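Local structure of Trypsin/chymotrypsin inhibitor (Alocasia macrorrhizos, 5YCZ) at residues L17-V23 with T175-V181; R25-T31 with Q45-Y51; L152-L157 with I168-H174. The protein inhibits the serine proteases trypsin and alpha-chymotrypsin as a plant Kunitz-type inhibitor. All blocks are in the same frame, centred on the assembly; numbering follows the deposited sequence.

Interaction 1 of 3, residues L17-V23 with T175-V181; sequences LYYATSV and TIRFVKV
The methyl CG2 of V181 sits over the centre of the Y19 ring, 3.5 Å from its CE2 atom, in a CH-pi contact whose approach is only 13° off the ring normal. CG1 of the same valine reaches along to the ring's hydroxyl end. Further along this face the CG2 methyls of T21 and V179 meet at 3.5 Å, the two side chains crossing at about a right angle. With CG2 anti to its carbonyl carbon, T21 holds OG1 close to the backbone (chi1 76°), where it donates to R177 O from above the carbonyl plane. T21 N also gives that oxygen a weak bond. V23 CG2 lies over one face of the R177 guanidinium, offset toward its rim, and the charge itself is paired with D130.

On the opposite face the alkyl chain of K180 runs obliquely past the Y18 ring, CG 3.8 Å from CE2 of that tyrosine, while Y18 OH bonds to Q13 N. A water accepts from both L17 N and K180 NZ.

The backbone ladder holds these side chains in place. Y19 and V179 form a hydrogen-bonded pair, Y19 N to V179 O at 2.8 Å and V179 N to Y19 O at 3.0 Å. T21 and R177 form the next, R177 N donating to T21 O. V181 N to L17 O and V23 N to T175 O extend the pairing at its two ends. The short strands run antiparallel at 148°, and F178 turns its ring nearly perpendicular to that of F58. This joining of the first strand to the last closes the beta-trefoil of the Kunitz-type (STI) inhibitors.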
loop_
_atom_site.group_PDB
_atom_site.type_symbol
_atom_site.label_atom_id
_atom_site.label_comp_id
_atom_site.label_asym_id
_atom_site.label_seq_id
_atom_site.Cartn_x
_atom_site.Cartn_y
_atom_site.Cartn_z
ATOM N N LEU A 17 -9.266 5.079 -2.217
ATOM C CA LEU A 17 -9.071 4.068 -3.247
ATOM C C LEU A 17 -9.873 4.413 -4.487
ATOM O O LEU A 17 -11.075 4.650 -4.393
ATOM C CB LEU A 17 -9.503 2.688 -2.756
ATOM C CG LEU A 17 -8.964 2.129 -1.452
ATOM C CD1 LEU A 17 -9.204 0.627 -1.436
ATOM C CD2 LEU A 17 -7.504 2.455 -1.305
ATOM N N TYR A 18 -9.218 4.381 -5.652
ATOM C CA TYR A 18 -9.866 4.637 -6.931
ATOM C C TYR A 18 -9.388 3.629 -7.971
ATOM O O TYR A 18 -8.200 3.317 -8.044
ATOM C CB TYR A 18 -9.569 6.054 -7.446
ATOM C CG TYR A 18 -9.955 7.192 -6.517
ATOM C CD1 TYR A 18 -9.187 7.498 -5.396
ATOM C CD2 TYR A 18 -11.078 7.975 -6.774
ATOM C CE1 TYR A 18 -9.547 8.536 -4.538
ATOM C CE2 TYR A 18 -11.429 9.009 -5.938
ATOM C CZ TYR A 18 -10.666 9.279 -4.823
ATOM O OH TYR A 18 -11.022 10.302 -3.990
ATOM N N TYR A 19 -10.308 3.133 -8.777
ATOM C CA TYR A 19 -9.971 2.284 -9.903
ATOM C C TYR A 19 -9.646 3.144 -11.121
ATOM O O TYR A 19 -10.340 4.128 -11.396
ATOM C CB TYR A 19 -11.136 1.361 -10.261
ATOM C CG TYR A 19 -11.558 0.346 -9.217
ATOM C CD1 TYR A 19 -10.646 -0.531 -8.643
ATOM C CD2 TYR A 19 -12.898 0.233 -8.849
ATOM C CE1 TYR A 19 -11.059 -1.469 -7.703
ATOM C CE2 TYR A 19 -13.319 -0.705 -7.922
ATOM C CZ TYR A 19 -12.399 -1.549 -7.350
ATOM O OH TYR A 19 -12.833 -2.469 -6.423
ATOM N N ALA A 20 -8.616 2.741 -11.880
ATOM C CA ALA A 20 -8.231 3.447 -13.105
ATOM C C ALA A 20 -8.864 2.754 -14.304
ATOM O O ALA A 20 -8.232 1.971 -15.007
ATOM C CB ALA A 20 -6.715 3.521 -13.244
ATOM N N THR A 21 -10.132 3.085 -14.553
ATOM C CA THR A 21 -10.869 2.493 -15.665
ATOM C C THR A 21 -10.379 3.041 -16.994
ATOM O O THR A 21 -10.097 4.234 -17.140
ATOM C CB THR A 21 -12.362 2.775 -15.534
ATOM O OG1 THR A 21 -12.647 4.145 -15.897
ATOM C CG2 THR A 21 -12.799 2.526 -14.114
ATOM N N SER A 22 -10.321 2.175 -17.980
ATOM C CA SER A 22 -9.829 2.584 -19.282
ATOM C C SER A 22 -10.915 3.366 -20.027
ATOM O O SER A 22 -12.042 2.888 -20.183
ATOM C CB SER A 22 -9.373 1.351 -20.052
ATOM O OG SER A 22 -9.593 1.528 -21.431
ATOM N N VAL A 23 -10.584 4.581 -20.461
ATOM C CA VAL A 23 -11.488 5.342 -21.325
ATOM C C VAL A 23 -11.816 4.550 -22.589
ATOM O O VAL A 23 -12.976 4.216 -22.845
ATOM C CB VAL A 23 -10.883 6.712 -21.666
ATOM C CG1 VAL A 23 -11.678 7.360 -22.759
ATOM C CG2 VAL A 23 -10.871 7.581 -20.432
ATOM N N THR A 175 -5.650 6.947 -21.917
ATOM C CA THR A 175 -6.521 7.846 -21.179
ATOM C C THR A 175 -7.420 7.046 -20.254
ATOM O O THR A 175 -7.833 5.927 -20.578
ATOM C CB THR A 175 -7.354 8.685 -22.138
ATOM O OG1 THR A 175 -7.856 7.841 -23.185
ATOM C CG2 THR A 175 -6.482 9.754 -22.756
ATOM N N ILE A 176 -7.720 7.626 -19.091
ATOM C CA ILE A 176 -8.397 6.899 -18.026
ATOM C C ILE A 176 -9.345 7.819 -17.267
ATOM O O ILE A 176 -9.199 9.041 -17.269
ATOM C CB ILE A 176 -7.391 6.266 -17.041
ATOM C CG1 ILE A 176 -6.395 7.309 -16.568
ATOM C CG2 ILE A 176 -6.649 5.115 -17.686
ATOM C CD1 ILE A 176 -6.170 7.272 -15.108
ATOM N N ARG A 177 -10.332 7.206 -16.613
ATOM C CA ARG A 177 -11.169 7.848 -15.614
ATOM C C ARG A 177 -10.945 7.161 -14.274
ATOM O O ARG A 177 -10.523 6.006 -14.218
ATOM C CB ARG A 177 -12.653 7.760 -15.968
ATOM C CG ARG A 177 -12.984 8.021 -17.418
ATOM C CD ARG A 177 -14.501 7.954 -17.622
ATOM N NE ARG A 177 -14.874 7.683 -19.006
ATOM C CZ ARG A 177 -15.191 8.624 -19.896
ATOM N NH1 ARG A 177 -15.174 9.907 -19.546
ATOM N NH2 ARG A 177 -15.518 8.283 -21.138
ATOM N N PHE A 178 -11.264 7.864 -13.192
ATOM C CA PHE A 178 -11.163 7.333 -11.838
ATOM C C PHE A 178 -12.544 7.031 -11.268
ATOM O O PHE A 178 -13.412 7.906 -11.237
ATOM C CB PHE A 178 -10.436 8.328 -10.942
ATOM C CG PHE A 178 -9.130 8.744 -11.488
ATOM C CD1 PHE A 178 -8.020 7.936 -11.340
ATOM C CD2 PHE A 178 -9.015 9.924 -12.197
ATOM C CE1 PHE A 178 -6.800 8.317 -11.865
ATOM C CE2 PHE A 178 -7.809 10.313 -12.736
ATOM C CZ PHE A 178 -6.696 9.512 -12.569
ATOM N N VAL A 179 -12.737 5.804 -10.798
ATOM C CA VAL A 179 -13.986 5.370 -10.188
ATOM C C VAL A 179 -13.700 5.085 -8.728
ATOM O O VAL A 179 -12.887 4.209 -8.408
ATOM C CB VAL A 179 -14.555 4.132 -10.890
ATOM C CG1 VAL A 179 -15.701 3.564 -10.093
ATOM C CG2 VAL A 179 -15.020 4.499 -12.274
ATOM N N LYS A 180 -14.354 5.823 -7.845
ATOM C CA LYS A 180 -14.058 5.664 -6.429
ATOM C C LYS A 180 -14.514 4.293 -5.942
ATOM O O LYS A 180 -15.394 3.648 -6.528
ATOM C CB LYS A 180 -14.715 6.774 -5.604
ATOM C CG LYS A 180 -14.139 6.943 -4.196
ATOM C CD LYS A 180 -14.537 8.288 -3.615
ATOM C CE LYS A 180 -14.540 8.288 -2.092
ATOM N NZ LYS A 180 -13.215 7.992 -1.448
ATOM N N VAL A 181 -13.877 3.841 -4.872
ATOM C CA VAL A 181 -14.163 2.547 -4.289
ATOM C C VAL A 181 -14.649 2.738 -2.855
ATOM O O VAL A 181 -15.846 2.635 -2.573
ATOM C CB VAL A 181 -12.928 1.641 -4.337
ATOM C CG1 VAL A 181 -13.325 0.201 -4.090
ATOM C CG2 VAL A 181 -12.208 1.782 -5.681
HETATM O O HOH W 1 -11.828 5.122 -1.593
#

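Interaction 2 of 3, residues R25-T31 with Q45-Y51; sequences RPGGGLT and QAPFDEY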
loop_
_atom_site.group_PDB
_atom_site.type_symbol
_atom_site.label_atom_id
_atom_site.label_comp_id
_atom_site.label_asym_id
_atom_site.label_seq_id
_atom_site.Cartn_x
_atom_site.Cartn_y
_atom_site.Cartn_z
ATOM N N ARG A 25 -12.975 2.080 -24.169
ATOM C CA ARG A 25 -13.554 0.955 -23.442
ATOM C C ARG A 25 -14.001 -0.155 -24.393
ATOM O O ARG A 25 -15.211 -0.377 -24.574
ATOM C CB ARG A 25 -14.718 1.413 -22.536
ATOM C CG ARG A 25 -14.803 0.592 -21.201
ATOM C CD ARG A 25 -14.835 -0.921 -21.491
ATOM N NE ARG A 25 -14.592 -1.850 -20.390
ATOM C CZ ARG A 25 -14.242 -3.131 -20.584
ATOM N NH1 ARG A 25 -14.016 -3.944 -19.554
ATOM N NH2 ARG A 25 -14.089 -3.615 -21.814
ATOM N N PRO A 26 -13.059 -0.788 -25.113
ATOM C CA PRO A 26 -12.922 -2.241 -24.933
ATOM C C PRO A 26 -11.590 -2.491 -24.221
ATOM O O PRO A 26 -10.644 -2.832 -24.916
ATOM C CB PRO A 26 -12.927 -2.796 -26.361
ATOM C CG PRO A 26 -12.373 -1.670 -27.172
ATOM C CD PRO A 26 -12.694 -0.371 -26.476
ATOM N N GLY A 27 -11.517 -2.266 -22.895
ATOM C CA GLY A 27 -10.263 -2.369 -22.159
ATOM C C GLY A 27 -10.372 -2.357 -20.639
ATOM O O GLY A 27 -11.285 -1.733 -20.090
ATOM N N GLY A 28 -9.439 -3.022 -19.929
ATOM C CA GLY A 28 -9.530 -3.174 -18.491
ATOM C C GLY A 28 -8.722 -2.146 -17.702
ATOM O O GLY A 28 -7.880 -1.421 -18.232
ATOM N N GLY A 29 -9.005 -2.090 -16.402
ATOM C CA GLY A 29 -8.239 -1.250 -15.502
ATOM C C GLY A 29 -6.796 -1.725 -15.305
ATOM O O GLY A 29 -6.268 -2.571 -16.033
ATOM N N LEU A 30 -6.155 -1.168 -14.272
ATOM C CA LEU A 30 -4.749 -1.448 -13.993
ATOM C C LEU A 30 -4.597 -2.457 -12.859
ATOM O O LEU A 30 -5.450 -2.555 -11.972
ATOM C CB LEU A 30 -3.984 -0.166 -13.648
ATOM C CG LEU A 30 -4.180 0.987 -14.634
ATOM C CD1 LEU A 30 -3.219 2.144 -14.380
ATOM C CD2 LEU A 30 -3.992 0.493 -16.026
ATOM N N THR A 31 -3.492 -3.198 -12.895
ATOM C CA THR A 31 -3.182 -4.231 -11.916
ATOM C C THR A 31 -1.658 -4.433 -11.905
ATOM O O THR A 31 -0.901 -3.586 -12.398
ATOM C CB THR A 31 -3.985 -5.510 -12.232
ATOM O OG1 THR A 31 -3.737 -6.535 -11.246
ATOM C CG2 THR A 31 -3.652 -6.032 -13.628
ATOM N N GLN A 45 -2.093 -3.587 -17.669
ATOM C CA GLN A 45 -3.530 -3.502 -17.897
ATOM C C GLN A 45 -4.144 -4.892 -17.785
ATOM O O GLN A 45 -3.737 -5.814 -18.506
ATOM C CB GLN A 45 -3.852 -2.897 -19.271
ATOM C CG GLN A 45 -5.325 -3.024 -19.672
ATOM C CD GLN A 45 -5.698 -2.275 -20.947
ATOM O OE1 GLN A 45 -5.390 -2.702 -22.073
ATOM N NE2 GLN A 45 -6.407 -1.160 -20.771
ATOM N N ALA A 46 -5.139 -5.032 -16.885
ATOM C CA ALA A 46 -5.955 -6.240 -16.720
ATOM C C ALA A 46 -6.530 -6.717 -18.053
ATOM O O ALA A 46 -6.559 -5.951 -19.022
ATOM C CB ALA A 46 -7.087 -5.964 -15.729
ATOM N N PRO A 47 -6.996 -7.956 -18.162
ATOM C CA PRO A 47 -7.750 -8.332 -19.361
ATOM C C PRO A 47 -9.118 -7.654 -19.363
ATOM O O PRO A 47 -9.583 -7.115 -18.354
ATOM C CB PRO A 47 -7.860 -9.851 -19.253
ATOM C CG PRO A 47 -7.808 -10.101 -17.799
ATOM C CD PRO A 47 -6.841 -9.096 -17.245
ATOM N N PHE A 48 -9.753 -7.656 -20.538
ATOM C CA PHE A 48 -10.935 -6.823 -20.726
ATOM C C PHE A 48 -12.002 -7.106 -19.674
ATOM O O PHE A 48 -12.646 -6.176 -19.174
ATOM C CB PHE A 48 -11.495 -7.019 -22.135
ATOM C CG PHE A 48 -10.548 -6.607 -23.225
ATOM C CD1 PHE A 48 -9.606 -5.610 -23.005
ATOM C CD2 PHE A 48 -10.592 -7.215 -24.469
ATOM C CE1 PHE A 48 -8.725 -5.217 -24.009
ATOM C CE2 PHE A 48 -9.714 -6.830 -25.482
ATOM C CZ PHE A 48 -8.776 -5.828 -25.248
ATOM N N ASP A 49 -12.184 -8.373 -19.297
ATOM C CA ASP A 49 -13.275 -8.710 -18.387
ATOM C C ASP A 49 -13.131 -8.080 -17.009
ATOM O O ASP A 49 -14.082 -8.161 -16.225
ATOM C CB ASP A 49 -13.401 -10.227 -18.242
ATOM C CG ASP A 49 -12.059 -10.915 -18.157
ATOM O OD1 ASP A 49 -11.267 -10.772 -19.120
ATOM O OD2 ASP A 49 -11.801 -11.603 -17.144
ATOM N N GLU A 50 -11.999 -7.451 -16.689
ATOM C CA GLU A 50 -11.839 -6.716 -15.425
ATOM C C GLU A 50 -11.822 -5.215 -15.706
ATOM O O GLU A 50 -10.769 -4.585 -15.767
ATOM C CB GLU A 50 -10.594 -7.123 -14.681
ATOM C CG GLU A 50 -10.833 -8.200 -13.683
ATOM C CD GLU A 50 -10.336 -9.517 -14.197
ATOM O OE1 GLU A 50 -9.654 -9.494 -15.246
ATOM O OE2 GLU A 50 -10.629 -10.564 -13.575
ATOM N N TYR A 51 -13.017 -4.633 -15.818
ATOM C CA TYR A 51 -13.122 -3.206 -16.106
ATOM C C TYR A 51 -12.442 -2.359 -15.029
ATOM O O TYR A 51 -11.811 -1.341 -15.349
ATOM C CB TYR A 51 -14.604 -2.845 -16.293
ATOM C CG TYR A 51 -15.105 -1.474 -15.843
ATOM C CD1 TYR A 51 -15.060 -0.370 -16.691
ATOM C CD2 TYR A 51 -15.681 -1.304 -14.591
ATOM C CE1 TYR A 51 -15.559 0.867 -16.287
ATOM C CE2 TYR A 51 -16.176 -0.082 -14.185
ATOM C CZ TYR A 51 -16.120 0.995 -15.029
ATOM O OH TYR A 51 -16.626 2.205 -14.591
#
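A46 N donates to G29 O at 2.8 Å and G29 N to E50 O at 3.1 Å, so one glycine grips both ends of the loop 46-50, whose type I turn from P47 to E50 is closed by its own E50 N to P47 O bond. This belongs to the beta-trefoil of the Kunitz-type (STI) inhibitors: L30 and Q45 form a non-hydrogen-bonded antiparallel pair where strands 30-33 and 42-45 meet, and the loop then leads on toward strand 55-60, which carries the predicted reactive bond.

At glycines 27-29 the two segments come close. G28 brings its CA to 3.3 Å from E50 O. From the strand side, Q45 stretches across this backbone: with CG anti to the backbone N (chi1 169°) and the chain extended beyond it, NE2 reaches G28 O at 2.9 Å, using a lone pair in the carbonyl plane.

F48 lays its ring against P26 and G27. P26 O lies over one ring face, offset toward the rim and 3.2 Å from F48 CE1, and CD1 approaches G27 CA. T31 packs its CG2 methyl on A46 CB, while its hydroxyl is engaged by R54.

At the exposed end R25, its chain bent at chi2, lies alongside its own segment, with G27 O over the centre of one guanidinium face. The guanidinium plane is turned 21° from that of the Y51 ring, whose edge faces NE. Y51 CB lies at the guanidinium edge, in plane, and R25 NH1 donates to F48 O at 2.6 Å with an N-H...O angle of 143°.

Interaction 3 of 3, residues L152-L157 with I168-H174; sequences LGTLGL and INNESPH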
loop_
_atom_site.group_PDB
_atom_site.type_symbol
_atom_site.label_atom_id
_atom_site.label_comp_id
_atom_site.label_asym_id
_atom_site.label_seq_id
_atom_site.Cartn_x
_atom_site.Cartn_y
_atom_site.Cartn_z
ATOM N N LEU A 152 9.313 13.070 -18.657
ATOM C CA LEU A 152 9.711 12.114 -19.677
ATOM C C LEU A 152 8.625 11.951 -20.717
ATOM O O LEU A 152 8.934 11.683 -21.885
ATOM C CB LEU A 152 10.042 10.762 -19.059
ATOM C CG LEU A 152 11.112 10.737 -17.969
ATOM C CD1 LEU A 152 11.457 9.301 -17.593
ATOM C CD2 LEU A 152 12.367 11.519 -18.409
ATOM N N GLY A 153 7.353 12.099 -20.323
ATOM C CA GLY A 153 6.251 11.989 -21.251
ATOM C C GLY A 153 5.103 11.183 -20.670
ATOM O O GLY A 153 5.039 10.908 -19.475
ATOM N N THR A 154 4.188 10.790 -21.546
ATOM C CA THR A 154 2.889 10.264 -21.157
ATOM C C THR A 154 2.871 8.743 -21.261
ATOM O O THR A 154 3.489 8.161 -22.162
ATOM C CB THR A 154 1.796 10.891 -22.039
ATOM O OG1 THR A 154 2.049 12.301 -22.179
ATOM C CG2 THR A 154 0.434 10.731 -21.400
ATOM N N LEU A 155 2.166 8.106 -20.322
ATOM C CA LEU A 155 2.046 6.652 -20.307
ATOM C C LEU A 155 1.044 6.190 -21.349
ATOM O O LEU A 155 -0.073 6.718 -21.430
ATOM C CB LEU A 155 1.618 6.157 -18.932
ATOM C CG LEU A 155 2.630 6.371 -17.812
ATOM C CD1 LEU A 155 2.163 5.740 -16.514
ATOM C CD2 LEU A 155 4.005 5.838 -18.198
ATOM N N GLY A 156 1.445 5.210 -22.153
ATOM C CA GLY A 156 0.534 4.577 -23.077
ATOM C C GLY A 156 0.583 3.083 -22.867
ATOM O O GLY A 156 1.473 2.564 -22.196
ATOM N N LEU A 157 -0.399 2.386 -23.429
ATOM C CA LEU A 157 -0.385 0.931 -23.352
ATOM C C LEU A 157 0.698 0.367 -24.264
ATOM O O LEU A 157 0.871 0.819 -25.400
ATOM C CB LEU A 157 -1.748 0.365 -23.740
ATOM C CG LEU A 157 -2.936 0.840 -22.902
ATOM C CD1 LEU A 157 -4.219 0.223 -23.413
ATOM C CD2 LEU A 157 -2.699 0.535 -21.432
ATOM N N ILE A 168 6.276 4.998 -22.216
ATOM C CA ILE A 168 6.115 6.376 -22.673
ATOM C C ILE A 168 5.571 6.346 -24.090
ATOM O O ILE A 168 6.222 5.826 -25.002
ATOM C CB ILE A 168 7.441 7.151 -22.635
ATOM C CG1 ILE A 168 7.999 7.224 -21.214
ATOM C CG2 ILE A 168 7.231 8.551 -23.230
ATOM C CD1 ILE A 168 7.313 8.283 -20.374
ATOM N N ASN A 169 4.394 6.913 -24.291
ATOM C CA ASN A 169 3.854 7.024 -25.643
ATOM C C ASN A 169 3.117 8.355 -25.761
ATOM O O ASN A 169 1.976 8.492 -25.312
ATOM C CB ASN A 169 2.941 5.863 -25.959
ATOM C CG ASN A 169 2.457 5.902 -27.368
ATOM O OD1 ASN A 169 2.267 6.973 -27.952
ATOM N ND2 ASN A 169 2.262 4.727 -27.943
ATOM N N ASN A 170 3.751 9.328 -26.399
ATOM C CA ASN A 170 3.168 10.661 -26.338
ATOM C C ASN A 170 1.984 10.797 -27.283
ATOM O O ASN A 170 0.998 11.460 -26.944
ATOM C CB ASN A 170 4.235 11.710 -26.625
ATOM C CG ASN A 170 5.183 11.896 -25.468
ATOM O OD1 ASN A 170 4.762 12.133 -24.339
ATOM N ND2 ASN A 170 6.463 11.779 -25.736
ATOM N N GLU A 171 2.026 10.149 -28.450
ATOM C CA GLU A 171 0.887 10.318 -29.347
ATOM C C GLU A 171 -0.310 9.471 -28.926
ATOM O O GLU A 171 -1.453 9.904 -29.088
ATOM C CB GLU A 171 1.276 10.026 -30.798
ATOM C CG GLU A 171 0.113 10.155 -31.844
ATOM C CD GLU A 171 -0.582 11.547 -31.945
ATOM O OE1 GLU A 171 -1.360 11.748 -32.912
ATOM O OE2 GLU A 171 -0.374 12.439 -31.084
ATOM N N SER A 172 -0.102 8.287 -28.361
ATOM C CA SER A 172 -1.225 7.426 -27.995
ATOM C C SER A 172 -1.248 7.160 -26.499
ATOM O O SER A 172 -1.077 6.017 -26.059
ATOM C CB SER A 172 -1.185 6.118 -28.777
ATOM O OG SER A 172 -1.170 6.413 -30.162
ATOM N N PRO A 173 -1.469 8.188 -25.690
ATOM C CA PRO A 173 -1.542 7.977 -24.247
ATOM C C PRO A 173 -2.722 7.096 -23.849
ATOM O O PRO A 173 -3.786 7.104 -24.472
ATOM C CB PRO A 173 -1.707 9.399 -23.703
ATOM C CG PRO A 173 -2.365 10.125 -24.793
ATOM C CD PRO A 173 -1.757 9.592 -26.039
ATOM N N HIS A 174 -2.528 6.330 -22.783
ATOM C CA HIS A 174 -3.642 5.607 -22.185
ATOM C C HIS A 174 -4.481 6.604 -21.400
ATOM O O HIS A 174 -4.065 7.075 -20.337
ATOM C CB HIS A 174 -3.142 4.477 -21.291
ATOM C CG HIS A 174 -4.240 3.666 -20.678
ATOM N ND1 HIS A 174 -5.316 3.198 -21.405
ATOM C CD2 HIS A 174 -4.423 3.225 -19.408
ATOM C CE1 HIS A 174 -6.119 2.514 -20.607
ATOM N NE2 HIS A 174 -5.598 2.513 -19.393
HETATM O O HOH W 2 8.881 12.115 -24.956
HETATM O O HOH W 3 1.015 13.298 -24.858
HETATM O O HOH W 4 -1.753 7.955 -19.645
HETATM O O HOH W 5 -2.496 4.162 -25.353
#
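Strand 153-159 and the loop that follows strand 164-168 meet here, at the open end of the beta hairpin 153-168 of the trefoil, where the chain turns away toward its last strand. L157 CD2 sits over the centre of the H174 ring, 3.6 Å from H174 CG, a CH-pi contact 14° off the ring normal. The imidazole gets there by standing anti to its backbone N (chi1 -178°).

N169 N donates to T154 O at 2.6 Å, nearly along the C=O axis, and H174 N to L155 O at 2.8 Å, on a lone pair. Between these two bonds the loop 170-173 swings outward and is braced by an Asx motif, S172 N to N169 OD1. N170 OD1 receives T154 N at 3.2 Å from above its carboxamide plane, while N170 ND2 reaches L152 O through a water. T154 CG2 meets P173 CB at 3.4 Å, and I168 CD1 lies against L152 CB.

G153 and G156 bring their backbones close to N170 and to S172-P173. A second water donates to both L155 O and H174 O, giving L155 O two donors; the loop is thus tied down by amides, carboxamides and water, with apolar packing along it.

Interaction 1 joins the first strand to the last, and the other two both touch it, their centres about 11 Å (interaction 2) and 17 Å (interaction 3) from its own. S22 is the meeting point: its CB lies 3.6 Å from G28 O of interaction 2 and 3.5 Å from H174 CE1 of interaction 3. Y51 extends interaction 2 onto T21 and V179, its OH 3.6 Å from V179 CG2. Q45 links interactions 2 and 3, with OE1 3.4 Å from L157 CD1. The predicted reactive-bond residue L56 has side-chain neighbours in A20 and L30, each about 4 Å away, whereas the H174 side chain is about 9 Å away.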